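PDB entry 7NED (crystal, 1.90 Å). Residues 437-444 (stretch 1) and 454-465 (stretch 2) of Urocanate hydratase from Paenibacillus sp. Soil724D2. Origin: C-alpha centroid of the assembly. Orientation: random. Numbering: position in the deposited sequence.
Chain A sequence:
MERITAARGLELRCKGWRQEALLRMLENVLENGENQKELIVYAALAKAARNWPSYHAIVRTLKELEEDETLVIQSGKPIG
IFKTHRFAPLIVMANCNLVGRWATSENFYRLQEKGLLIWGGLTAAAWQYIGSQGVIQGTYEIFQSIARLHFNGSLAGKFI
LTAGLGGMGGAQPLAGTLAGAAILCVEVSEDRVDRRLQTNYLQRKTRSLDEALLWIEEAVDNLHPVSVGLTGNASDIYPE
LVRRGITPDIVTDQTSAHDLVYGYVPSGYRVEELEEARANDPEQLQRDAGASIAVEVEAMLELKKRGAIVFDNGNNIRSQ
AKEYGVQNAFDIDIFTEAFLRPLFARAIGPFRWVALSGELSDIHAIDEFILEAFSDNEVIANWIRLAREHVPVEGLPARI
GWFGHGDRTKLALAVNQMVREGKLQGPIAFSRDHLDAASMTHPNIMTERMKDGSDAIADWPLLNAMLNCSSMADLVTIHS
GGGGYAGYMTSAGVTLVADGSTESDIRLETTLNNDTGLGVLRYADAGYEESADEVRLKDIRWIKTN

Stretch 1 (437-444) AASMTHPN
Stretch 2, residues 454-465: SDAIADWPLLNA

Stretch 1 is extended only through Met-440 (phi/psi -155/131), Thr-441 (-126/122) and His-442 (-164/101), with the first two in strand geometry; Ala-438 (-96/18), Ser-439 (-117/16) and Pro-443 (-55/-19) bend the chain before and after. Stretch 2 makes a type I turn from Ser-454 to Ile-457, closed by Ile-457 N to Ser-454 O at 3.1 Å, then enters a helix at Asp-459. Overall the two chains run in opposite directions, although the first two pairs step forward together: CA to CA, Ala-438 lies 5.5 Å from Trp-460, Ser-439 4.2 Å from Pro-461, Thr-441 5.5 Å from Ala-458 and Pro-443 4.9 Å from Asp-455. Together the stretches bury 454 Å².

One direct hydrogen bond crosses the contact. Thr-441, its CB directed toward stretch 2 and chi1 m (-63°), donates from OG1 to Ile-457 O at 2.8 Å, so a side chain serves a carbonyl just before the helix. A water adds a second link, donating to Pro-443 O and to Asp-455 OD2, each 2.8 Å from its oxygen. Within stretch 1, Asn-444 N donates to His-442 ND1 at 3.1 Å.

At the helix start the backbones meet without a conventional bond. Ala-438 O sits 3.3 Å from Pro-461 N, which carries no hydrogen, and 3.2 Å from Trp-460 O, another acceptor. Its favourable partner is a CA-H donor, with Pro-461 CA to Ala-438 O at 3.3 Å. Trp-460 O is itself engaged by Asn-464 N at 2.7 Å. Met-440 N is buried beside Pro-461 CB (4.1 Å) and finds no partner.

Packing fills the rest. Thr-441 CG2 rests 3.6 Å from Asp-455 O, while its OG1 lies 3.3 Å from Pro-461 CD. Pro-443, C-gamma exo, brings CG to 4.5 Å from Ala-456 CB, an apolar contact over the turn. Asn-464 (chi1 t) points CB toward stretch 1 and sets OD1 3.3 Å from Ser-439 CB. Trp-460 (chi1 m, chi2 103°) starts toward stretch 1, but its indole leads away.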

# COMPACT_ATOMS: atom_id res chain seq x y z
N ALA A 437 -9.99 -12.52 4.83
CA ALA A 437 -9.11 -13.18 3.93
C ALA A 437 -8.13 -12.38 3.05
O ALA A 437 -7.01 -12.46 3.33
CB ALA A 437 -9.79 -14.26 3.18
N ALA A 438 -8.51 -11.60 2.08
CA ALA A 438 -7.36 -10.93 1.33
C ALA A 438 -7.06 -9.52 1.82
O ALA A 438 -6.39 -8.79 1.20
CB ALA A 438 -7.51 -11.02 -0.14
N SER A 439 -7.52 -9.21 3.00
CA SER A 439 -7.49 -7.83 3.42
C SER A 439 -6.69 -7.39 4.61
O SER A 439 -6.78 -6.30 5.09
CB SER A 439 -8.92 -7.34 3.47
OG SER A 439 -9.56 -7.98 4.47
N MET A 440 -5.81 -8.26 4.99
CA MET A 440 -4.97 -8.03 6.10
C MET A 440 -3.65 -8.79 6.09
O MET A 440 -3.62 -9.97 5.94
CB MET A 440 -5.76 -8.36 7.32
CG MET A 440 -5.00 -8.63 8.54
SD MET A 440 -4.51 -7.09 9.19
CE MET A 440 -5.87 -6.70 10.21
N THR A 441 -2.60 -8.05 6.34
CA THR A 441 -1.29 -8.63 6.46
C THR A 441 -0.75 -8.16 7.79
O THR A 441 -0.67 -7.01 8.02
CB THR A 441 -0.34 -8.23 5.31
OG1 THR A 441 -0.84 -8.70 4.09
CG2 THR A 441 1.01 -8.73 5.56
N HIS A 442 -0.42 -9.12 8.64
CA HIS A 442 0.13 -8.89 9.94
C HIS A 442 0.74 -10.18 10.45
O HIS A 442 0.04 -10.99 10.91
CB HIS A 442 -0.95 -8.45 10.88
CG HIS A 442 -0.44 -7.93 12.18
ND1 HIS A 442 0.67 -8.42 12.79
CD2 HIS A 442 -0.92 -6.98 12.99
CE1 HIS A 442 0.84 -7.81 13.94
NE2 HIS A 442 -0.10 -6.92 14.08
N PRO A 443 2.05 -10.28 10.35
CA PRO A 443 2.85 -11.44 10.72
C PRO A 443 2.64 -11.92 12.16
O PRO A 443 2.98 -13.01 12.42
CB PRO A 443 4.29 -10.99 10.46
CG PRO A 443 4.18 -9.86 9.55
CD PRO A 443 2.92 -9.18 9.94
N ASN A 444 2.12 -11.10 13.04
CA ASN A 444 1.85 -11.61 14.38
C ASN A 444 0.36 -11.57 14.71
O ASN A 444 -0.02 -11.72 15.88
CB ASN A 444 2.66 -10.83 15.43
CG ASN A 444 4.14 -10.98 15.22
OD1 ASN A 444 4.61 -11.99 14.71
ND2 ASN A 444 4.89 -9.96 15.58
N SER A 454 4.48 -16.80 3.79
CA SER A 454 4.22 -15.51 3.16
C SER A 454 3.74 -14.47 4.18
O SER A 454 3.03 -13.51 3.82
CB SER A 454 3.21 -15.66 2.04
OG SER A 454 1.98 -16.12 2.57
N ASP A 455 4.21 -14.59 5.42
CA ASP A 455 3.55 -13.91 6.51
C ASP A 455 3.59 -12.39 6.27
O ASP A 455 2.68 -11.66 6.67
CB ASP A 455 4.29 -14.14 7.81
CG ASP A 455 4.42 -15.61 8.16
OD1 ASP A 455 3.67 -16.44 7.67
OD2 ASP A 455 4.89 -15.78 9.33
N ALA A 456 4.68 -11.90 5.70
CA ALA A 456 4.96 -10.46 5.60
C ALA A 456 4.45 -9.81 4.32
O ALA A 456 4.59 -8.59 4.17
CB ALA A 456 6.46 -10.18 5.73
N ILE A 457 3.91 -10.59 3.39
CA ILE A 457 3.55 -10.11 2.05
C ILE A 457 2.31 -9.24 2.18
O ILE A 457 1.23 -9.73 2.53
CB ILE A 457 3.31 -11.27 1.07
CG1 ILE A 457 4.53 -12.18 0.94
CG2 ILE A 457 2.86 -10.77 -0.30
CD1 ILE A 457 5.76 -11.54 0.40
N ALA A 458 2.46 -7.95 1.91
CA ALA A 458 1.38 -6.97 1.98
C ALA A 458 0.77 -6.69 0.61
O ALA A 458 -0.08 -5.80 0.50
CB ALA A 458 1.89 -5.65 2.58
N ASP A 459 1.19 -7.40 -0.45
CA ASP A 459 0.53 -7.25 -1.74
C ASP A 459 -0.98 -7.41 -1.63
O ASP A 459 -1.75 -6.75 -2.33
CB ASP A 459 1.03 -8.30 -2.72
CG ASP A 459 2.54 -8.15 -3.04
OD1 ASP A 459 3.10 -7.03 -2.99
OD2 ASP A 459 3.16 -9.20 -3.30
N TRP A 460 -1.42 -8.39 -0.84
CA TRP A 460 -2.82 -8.83 -0.89
C TRP A 460 -3.82 -7.74 -0.51
O TRP A 460 -4.76 -7.49 -1.29
CB TRP A 460 -2.96 -10.09 -0.03
CG TRP A 460 -2.09 -11.22 -0.56
CD1 TRP A 460 -0.89 -11.65 -0.04
CD2 TRP A 460 -2.34 -12.01 -1.71
NE1 TRP A 460 -0.40 -12.69 -0.79
CE2 TRP A 460 -1.28 -12.94 -1.82
CE3 TRP A 460 -3.40 -12.08 -2.63
CZ2 TRP A 460 -1.23 -13.91 -2.82
CZ3 TRP A 460 -3.36 -13.06 -3.63
CH2 TRP A 460 -2.27 -13.95 -3.71
N PRO A 461 -3.69 -7.06 0.63
CA PRO A 461 -4.66 -5.98 0.90
C PRO A 461 -4.61 -4.87 -0.13
O PRO A 461 -5.66 -4.29 -0.43
CB PRO A 461 -4.28 -5.48 2.32
CG PRO A 461 -2.85 -6.01 2.56
CD PRO A 461 -2.83 -7.33 1.80
N LEU A 462 -3.42 -4.54 -0.66
CA LEU A 462 -3.33 -3.58 -1.76
C LEU A 462 -4.13 -4.07 -2.96
O LEU A 462 -4.91 -3.31 -3.56
CB LEU A 462 -1.86 -3.35 -2.16
CG LEU A 462 -0.95 -2.95 -1.00
CD1 LEU A 462 0.47 -2.63 -1.42
CD2 LEU A 462 -1.61 -1.82 -0.24
N LEU A 463 -3.94 -5.33 -3.35
CA LEU A 463 -4.78 -5.92 -4.40
C LEU A 463 -6.27 -5.87 -4.06
O LEU A 463 -7.11 -5.61 -4.93
CB LEU A 463 -4.36 -7.38 -4.62
CG LEU A 463 -3.00 -7.45 -5.31
CD1 LEU A 463 -2.52 -8.93 -5.29
CD2 LEU A 463 -3.15 -6.94 -6.74
N ASN A 464 -6.63 -6.16 -2.80
CA ASN A 464 -8.04 -6.17 -2.40
C ASN A 464 -8.65 -4.79 -2.62
O ASN A 464 -9.73 -4.65 -3.23
CB ASN A 464 -8.11 -6.64 -0.94
CG ASN A 464 -9.51 -6.62 -0.37
OD1 ASN A 464 -9.77 -5.93 0.60
ND2 ASN A 464 -10.39 -7.40 -0.94
N ALA A 465 -7.94 -3.75 -2.20
CA ALA A 465 -8.41 -2.38 -2.40
C ALA A 465 -8.55 -2.05 -3.89
O ALA A 465 -9.60 -1.55 -4.33
CB ALA A 465 -7.44 -1.40 -1.73
O HOH W 1 5.30 -14.42 11.76